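Local coordinates for protein UL37 (Suid herpesvirus 1, PDB 4K70) that is an inner tegument protein of a herpesvirus thought to have an essential role in controlling viral trafficking, this construct being its N-terminal half, at residues R363-D366 with A367-A370; P257-A260 with V261-R264; S330-P333 with L334-V337; T60-C63 with E64-V67. All coordinates share one frame; numbering follows the deposited sequence.

Contact 1: R363-D366 with A367-A370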
# COMPACT_ATOMS: atom_id res chain seq x y z
N ARG A 363 -0.14 -5.02 35.98
CA ARG A 363 -1.39 -5.48 36.59
C ARG A 363 -2.62 -4.93 35.88
O ARG A 363 -3.15 -3.87 36.23
CB ARG A 363 -1.44 -5.20 38.09
CG ARG A 363 -0.29 -5.84 38.87
CD ARG A 363 -0.35 -5.52 40.36
NE ARG A 363 -1.51 -6.13 40.99
CZ ARG A 363 -1.48 -7.34 41.54
NH1 ARG A 363 -0.35 -8.03 41.56
NH2 ARG A 363 -2.58 -7.84 42.09
N LEU A 364 -3.06 -5.67 34.87
CA LEU A 364 -4.24 -5.34 34.10
C LEU A 364 -5.37 -6.30 34.43
O LEU A 364 -5.12 -7.46 34.70
CB LEU A 364 -3.92 -5.46 32.61
CG LEU A 364 -2.88 -4.48 32.07
CD1 LEU A 364 -2.75 -4.65 30.56
CD2 LEU A 364 -3.26 -3.05 32.44
N THR A 365 -6.60 -5.80 34.43
CA THR A 365 -7.76 -6.68 34.48
C THR A 365 -8.05 -7.22 33.08
O THR A 365 -7.59 -6.65 32.07
CB THR A 365 -9.01 -5.93 34.92
OG1 THR A 365 -9.38 -5.00 33.88
CG2 THR A 365 -8.78 -5.21 36.24
N ASP A 366 -8.84 -8.28 33.01
CA ASP A 366 -9.18 -8.87 31.71
C ASP A 366 -9.87 -7.86 30.78
O ASP A 366 -9.61 -7.83 29.57
CB ASP A 366 -10.04 -10.12 31.87
CG ASP A 366 -9.27 -11.29 32.43
OD1 ASP A 366 -8.04 -11.36 32.22
OD2 ASP A 366 -9.90 -12.16 33.07
N ALA A 367 -10.75 -7.03 31.35
CA ALA A 367 -11.45 -6.04 30.54
C ALA A 367 -10.47 -4.99 29.99
O ALA A 367 -10.62 -4.52 28.87
CB ALA A 367 -12.56 -5.38 31.34
N GLN A 368 -9.48 -4.64 30.80
CA GLN A 368 -8.45 -3.69 30.37
C GLN A 368 -7.57 -4.30 29.29
O GLN A 368 -7.13 -3.60 28.38
CB GLN A 368 -7.60 -3.27 31.57
CG GLN A 368 -8.30 -2.27 32.50
CD GLN A 368 -7.56 -2.10 33.81
OE1 GLN A 368 -6.58 -2.80 34.07
NE2 GLN A 368 -8.03 -1.17 34.65
N ARG A 369 -7.31 -5.59 29.41
CA ARG A 369 -6.56 -6.33 28.40
C ARG A 369 -7.23 -6.26 27.04
O ARG A 369 -6.55 -6.09 26.03
CB ARG A 369 -6.40 -7.79 28.81
CG ARG A 369 -5.34 -8.02 29.87
CD ARG A 369 -5.35 -9.47 30.35
NE ARG A 369 -4.18 -9.73 31.19
CZ ARG A 369 -4.22 -9.85 32.51
NH1 ARG A 369 -5.38 -9.79 33.15
NH2 ARG A 369 -3.10 -10.07 33.17
N ALA A 370 -8.55 -6.39 27.01
CA ALA A 370 -9.31 -6.33 25.75
C ALA A 370 -9.16 -4.96 25.07
O ALA A 370 -9.04 -4.87 23.85
CB ALA A 370 -10.76 -6.62 26.00
O HOH W 1 -5.50 -2.60 36.54

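Contact 2: P257-A260 with V261-R264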
# COMPACT_ATOMS: atom_id res chain seq x y z
N PRO A 257 -13.22 20.79 31.14
CA PRO A 257 -12.41 19.89 30.30
C PRO A 257 -10.98 19.85 30.82
O PRO A 257 -10.37 20.90 30.98
CB PRO A 257 -12.47 20.58 28.93
CG PRO A 257 -13.82 21.21 28.91
CD PRO A 257 -14.07 21.68 30.33
N ARG A 258 -10.47 18.65 31.10
CA ARG A 258 -9.16 18.47 31.75
C ARG A 258 -8.05 18.15 30.74
O ARG A 258 -6.98 18.77 30.77
CB ARG A 258 -9.24 17.35 32.80
CG ARG A 258 -10.41 17.45 33.77
CD ARG A 258 -10.78 16.08 34.39
NE ARG A 258 -11.19 15.11 33.38
CZ ARG A 258 -11.76 13.94 33.65
NH1 ARG A 258 -12.11 13.12 32.65
NH2 ARG A 258 -12.00 13.57 34.91
N THR A 259 -8.30 17.19 29.86
CA THR A 259 -7.30 16.79 28.86
C THR A 259 -7.50 17.52 27.53
O THR A 259 -8.54 18.14 27.30
CB THR A 259 -7.32 15.26 28.63
OG1 THR A 259 -8.53 14.88 27.95
CG2 THR A 259 -7.24 14.53 29.96
N ALA A 260 -6.49 17.44 26.66
CA ALA A 260 -6.57 18.05 25.33
C ALA A 260 -7.75 17.50 24.55
O ALA A 260 -8.40 18.22 23.79
CB ALA A 260 -5.28 17.82 24.55
N VAL A 261 -8.03 16.21 24.74
CA VAL A 261 -9.17 15.59 24.11
C VAL A 261 -10.46 16.25 24.58
O VAL A 261 -11.29 16.66 23.77
CB VAL A 261 -9.25 14.06 24.43
CG1 VAL A 261 -10.56 13.48 23.93
CG2 VAL A 261 -8.07 13.32 23.80
N GLU A 262 -10.62 16.34 25.89
CA GLU A 262 -11.84 16.90 26.46
C GLU A 262 -12.04 18.36 26.05
O GLU A 262 -13.16 18.76 25.75
CB GLU A 262 -11.83 16.77 27.98
CG GLU A 262 -11.63 15.34 28.45
CD GLU A 262 -11.94 15.19 29.91
OE1 GLU A 262 -11.46 16.02 30.71
OE2 GLU A 262 -12.68 14.25 30.26
N VAL A 263 -10.97 19.13 26.03
CA VAL A 263 -11.07 20.52 25.58
C VAL A 263 -11.53 20.58 24.12
O VAL A 263 -12.43 21.34 23.78
CB VAL A 263 -9.76 21.29 25.75
CG1 VAL A 263 -9.82 22.61 25.00
CG2 VAL A 263 -9.48 21.52 27.23
N ARG A 264 -10.92 19.75 23.28
CA ARG A 264 -11.27 19.73 21.86
C ARG A 264 -12.73 19.35 21.66
O ARG A 264 -13.43 19.97 20.86
CB ARG A 264 -10.35 18.78 21.09
CG ARG A 264 -10.58 18.78 19.59
CD ARG A 264 -11.58 17.72 19.16
NE ARG A 264 -11.80 17.78 17.71
CZ ARG A 264 -12.58 18.68 17.12
NH1 ARG A 264 -13.25 19.56 17.86
NH2 ARG A 264 -12.71 18.70 15.81

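Contact 3: S330-P333 with L334-V337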
# COMPACT_ATOMS: atom_id res chain seq x y z
N SER A 330 -10.52 -11.49 12.29
CA SER A 330 -10.32 -10.88 10.97
C SER A 330 -9.14 -11.50 10.23
O SER A 330 -8.05 -11.66 10.78
CB SER A 330 -10.06 -9.37 11.12
OG SER A 330 -11.19 -8.70 11.64
N ALA A 331 -9.35 -11.83 8.96
CA ALA A 331 -8.30 -12.43 8.15
C ALA A 331 -7.95 -11.57 6.93
O ALA A 331 -7.30 -12.04 6.01
CB ALA A 331 -8.69 -13.86 7.71
N SER A 332 -8.39 -10.33 6.92
CA SER A 332 -8.06 -9.43 5.81
C SER A 332 -8.03 -8.03 6.35
O SER A 332 -8.55 -7.78 7.42
CB SER A 332 -9.10 -9.52 4.69
OG SER A 332 -10.35 -8.97 5.09
N PRO A 333 -7.42 -7.10 5.59
CA PRO A 333 -7.37 -5.69 5.95
C PRO A 333 -8.75 -5.10 6.11
O PRO A 333 -8.97 -4.36 7.05
CB PRO A 333 -6.68 -5.04 4.75
CG PRO A 333 -5.89 -6.14 4.13
CD PRO A 333 -6.62 -7.41 4.39
N LEU A 334 -9.68 -5.41 5.20
CA LEU A 334 -11.00 -4.79 5.28
C LEU A 334 -11.67 -5.20 6.57
O LEU A 334 -12.21 -4.37 7.30
CB LEU A 334 -11.88 -5.17 4.08
CG LEU A 334 -13.32 -4.68 4.22
CD1 LEU A 334 -13.40 -3.17 4.50
CD2 LEU A 334 -14.15 -5.04 3.00
N GLN A 335 -11.64 -6.50 6.86
CA GLN A 335 -12.30 -7.02 8.05
C GLN A 335 -11.80 -6.36 9.33
O GLN A 335 -12.60 -5.94 10.17
CB GLN A 335 -12.11 -8.54 8.12
CG GLN A 335 -12.86 -9.27 7.01
CD GLN A 335 -12.54 -10.76 6.96
OE1 GLN A 335 -11.99 -11.32 7.90
NE2 GLN A 335 -12.87 -11.40 5.84
N VAL A 336 -10.49 -6.27 9.49
CA VAL A 336 -9.96 -5.79 10.75
C VAL A 336 -10.17 -4.27 10.87
O VAL A 336 -10.55 -3.78 11.92
CB VAL A 336 -8.47 -6.19 10.96
CG1 VAL A 336 -7.56 -5.52 9.93
CG2 VAL A 336 -8.01 -5.82 12.39
N VAL A 337 -9.95 -3.53 9.78
CA VAL A 337 -10.16 -2.09 9.81
C VAL A 337 -11.63 -1.74 10.03
O VAL A 337 -11.94 -0.80 10.73
CB VAL A 337 -9.64 -1.41 8.54
CG1 VAL A 337 -9.89 0.09 8.62
CG2 VAL A 337 -8.17 -1.71 8.35
O HOH W 2 -12.56 -9.05 3.40

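Contact 4: T60-C63 with E64-V67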
# COMPACT_ATOMS: atom_id res chain seq x y z
N THR A 60 27.32 -12.52 -36.10
CA THR A 60 27.88 -13.60 -35.28
C THR A 60 26.97 -14.81 -35.27
O THR A 60 27.40 -15.92 -34.97
CB THR A 60 28.14 -13.16 -33.83
OG1 THR A 60 26.89 -13.13 -33.12
CG2 THR A 60 28.79 -11.78 -33.79
N GLY A 61 25.69 -14.58 -35.59
CA GLY A 61 24.71 -15.66 -35.61
C GLY A 61 24.55 -16.34 -34.27
O GLY A 61 24.05 -17.46 -34.18
N THR A 62 24.98 -15.67 -33.20
CA THR A 62 24.97 -16.30 -31.89
C THR A 62 23.61 -16.29 -31.22
O THR A 62 22.73 -15.47 -31.54
CB THR A 62 25.98 -15.65 -30.94
OG1 THR A 62 25.58 -14.31 -30.67
CG2 THR A 62 27.37 -15.66 -31.56
N CYS A 63 23.46 -17.22 -30.28
CA CYS A 63 22.23 -17.43 -29.54
C CYS A 63 21.97 -16.27 -28.59
O CYS A 63 20.83 -15.83 -28.42
CB CYS A 63 22.34 -18.75 -28.78
SG CYS A 63 20.97 -19.14 -27.71
N GLU A 64 23.03 -15.78 -27.96
CA GLU A 64 22.97 -14.60 -27.10
C GLU A 64 22.42 -13.39 -27.85
O GLU A 64 21.53 -12.70 -27.36
CB GLU A 64 24.36 -14.27 -26.54
CG GLU A 64 24.89 -15.27 -25.51
CD GLU A 64 25.12 -16.66 -26.10
OE1 GLU A 64 25.33 -16.76 -27.32
OE2 GLU A 64 25.08 -17.65 -25.34
N ALA A 65 22.94 -13.16 -29.05
CA ALA A 65 22.48 -12.05 -29.90
C ALA A 65 21.02 -12.20 -30.30
O ALA A 65 20.29 -11.21 -30.38
CB ALA A 65 23.35 -11.93 -31.15
N ALA A 66 20.61 -13.44 -30.56
CA ALA A 66 19.24 -13.71 -30.97
C ALA A 66 18.30 -13.35 -29.83
O ALA A 66 17.31 -12.63 -30.02
CB ALA A 66 19.08 -15.17 -31.34
N VAL A 67 18.62 -13.87 -28.65
CA VAL A 67 17.85 -13.63 -27.43
C VAL A 67 17.77 -12.15 -27.08
O VAL A 67 16.69 -11.61 -26.80
CB VAL A 67 18.45 -14.40 -26.23
CG1 VAL A 67 17.83 -13.94 -24.91
CG2 VAL A 67 18.26 -15.90 -26.43

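Contact 1: R363-D366 with A367-A370
With CG turned away from its own carbonyl carbon (chi1 -76°) and the chain extended beyond it, Q368 reaches back over T365, while T365 swings OG1 between its backbone N and carbonyl carbon (chi1 68°) to face the first turn of the helix. The two residues thereby exchange bonds in a capping box. T365 OG1 accepts from Q368 N at 3.1 Å, and Q368 OE1 accepts from T365 N at 3.0 Å, that donor standing above the amide plane of the glutamine. The Q368 chain crosses the threonine obliquely, and its CG lies 3.2 Å from T365 OG1. A water held 2.7 Å from Q368 OE1 also bonds to R363 O, tying the glutamine to the preceding loop. On another flank, R369 brings its guanidinium group past the backbone. L364 O lies over one face of it, 2.8 Å from R369 NH1 but poorly angled for a hydrogen bond. D366 OD1 approaches the same R369 NH1 at 3.2 Å in a salt bridge whose hydrogen bond is weak, with the carboxylate and guanidinium planes 52° apart. These contacts lie at the start of helix 366-385, after the loop that follows helix 347-358. Q317, in a loop, packs against T365, A367 and Q368; L364 rests on L416, and R369 NE makes a weak hydrogen bond to A415 O beside it.

Contact 2: P257-A260 with V261-R264
R258 and E262 meet edge to edge, their guanidinium and carboxylate planes only 11° apart, at the capping box of T259 and E262. The arginine grips side-on: R258 NE meets E262 OE1 at 2.8 Å and R258 NH1 meets E262 OE2 at 2.7 Å, each on the syn side of its oxygen but somewhat out of the carboxylate plane. A bend at chi3 (-62°) curls the arginine round to make this pairing. E262 OE1 also receives R258 N at 2.8 Å through its anti lone pair, whereas the T259 N bond to it is long and weak. One oxygen is therefore held by two strong donors, which should fix the carboxylate's rotation and probably keep it ionised. In return T259 OG1 accepts from E262 N at 3.3 Å, closing the cap at the start of helix 260-271. The charged pair has further partners: T290 OG1 bonds to R258 NH1, while D312, a residue of a calcium site observed for this protein though no ion is bound to this chain there, makes a long, weak ion pair with the arginine. Beside the box P257 packs on the first helical turn, its CB 3.6 Å from V263 CG2.

Contact 3: S330-P333 with L334-V337
S332 and Q335 meet at the N-cap of helix 333-342, where S332 holds OG in the position between backbone N and carbonyl carbon (chi1 69°), pointing at the first turn. Its bond from Q335 N is weak, with S332 OG 3.3 Å from the nitrogen. The Q335 chain runs out extended (chi2 172°) past the serine, its CG 3.2 Å from S332 OG, and carries the amide one residue further back than a capping box would require. There Q335 OE1 accepts from A331 N in a nearly straight bond of 2.9 Å, the donor standing above the carbonyl plane. A water 2.8 Å from S332 OG also accepts a weak bond from Q335 NE2, loosely linking the serine to the amide nitrogen. S330 points its OG in under the turn, where A326 O is its hydrogen-bonding partner, and its CB packs on V336 CB at 3.6 Å. P333 opens the helix, its ring lying against P156, Y388 and M431. Among the valines, V336 sets CG1 between its backbone N and carbonyl carbon, bringing that methyl to P333 O, while V337 turns CG2 beside its own N and within 3.1 Å of P333 O.

Contact 4: T60-C63 with E64-V67
The carboxylate of E64, the one flat side-chain group at this turn, folds back toward the start of its own helix and brings OE1 within 3.5 Å of C63 N and 3.8 Å of T62 CB. A bend at chi2 (64°) turns the chain round in this way. Its other oxygen, OE2, accepts a hydrogen bond from A465 N, at the beginning of helix 464-481. The N-terminal end of the helix would probably favour a negative charge here. E64 N is buried with no partner in the model. T62 carries the cap proper: OG1, 3.3 Å from A65 N, takes a weak bond from it and also lies 3.3 Å from A65 CB, so the methyl packs directly against the hydroxyl. The same hydroxyl donates to T60 OG1 at 3.0 Å, and T60 OG1 additionally accepts from T62 N at 3.2 Å while bonding to A56 O. The two threonines are thus linked by one hydroxyl bond and one backbone N-H bond across G61, whose positive phi (60°) lets the backbone leave helix 39-60. Toward helix 438-458, C63 SG and V67 CG2 touch loosely at 4.4 Å, and both residues pack on its A454. The ST turn at T60 is followed at once by the N-cap at T62, a compact junction of helix 39-60 with helix 63-78 in an all-helical fold.

All four contacts open a helix with a serine or threonine N-cap, and they occur one after another along the chain without touching. Contacts 1 and 2 lie on the same side of the chain's centre, their centres 25 Å apart, while contact 3 sits closer to the middle, its centre 24 Å from that of contact 1. Contact 4 is on the opposite side, its centre 70 and 74 Å from those of contacts 1 and 2. Contacts 1 and 2 each come near a calcium site observed for this protein, without an ion on this chain: the side chains of R258 and D312 are about 4 Å apart, those of Q368 and D314 about 7 Å. In contact 3 the side chain of V337 is about 12 Å from a bound calcium ion.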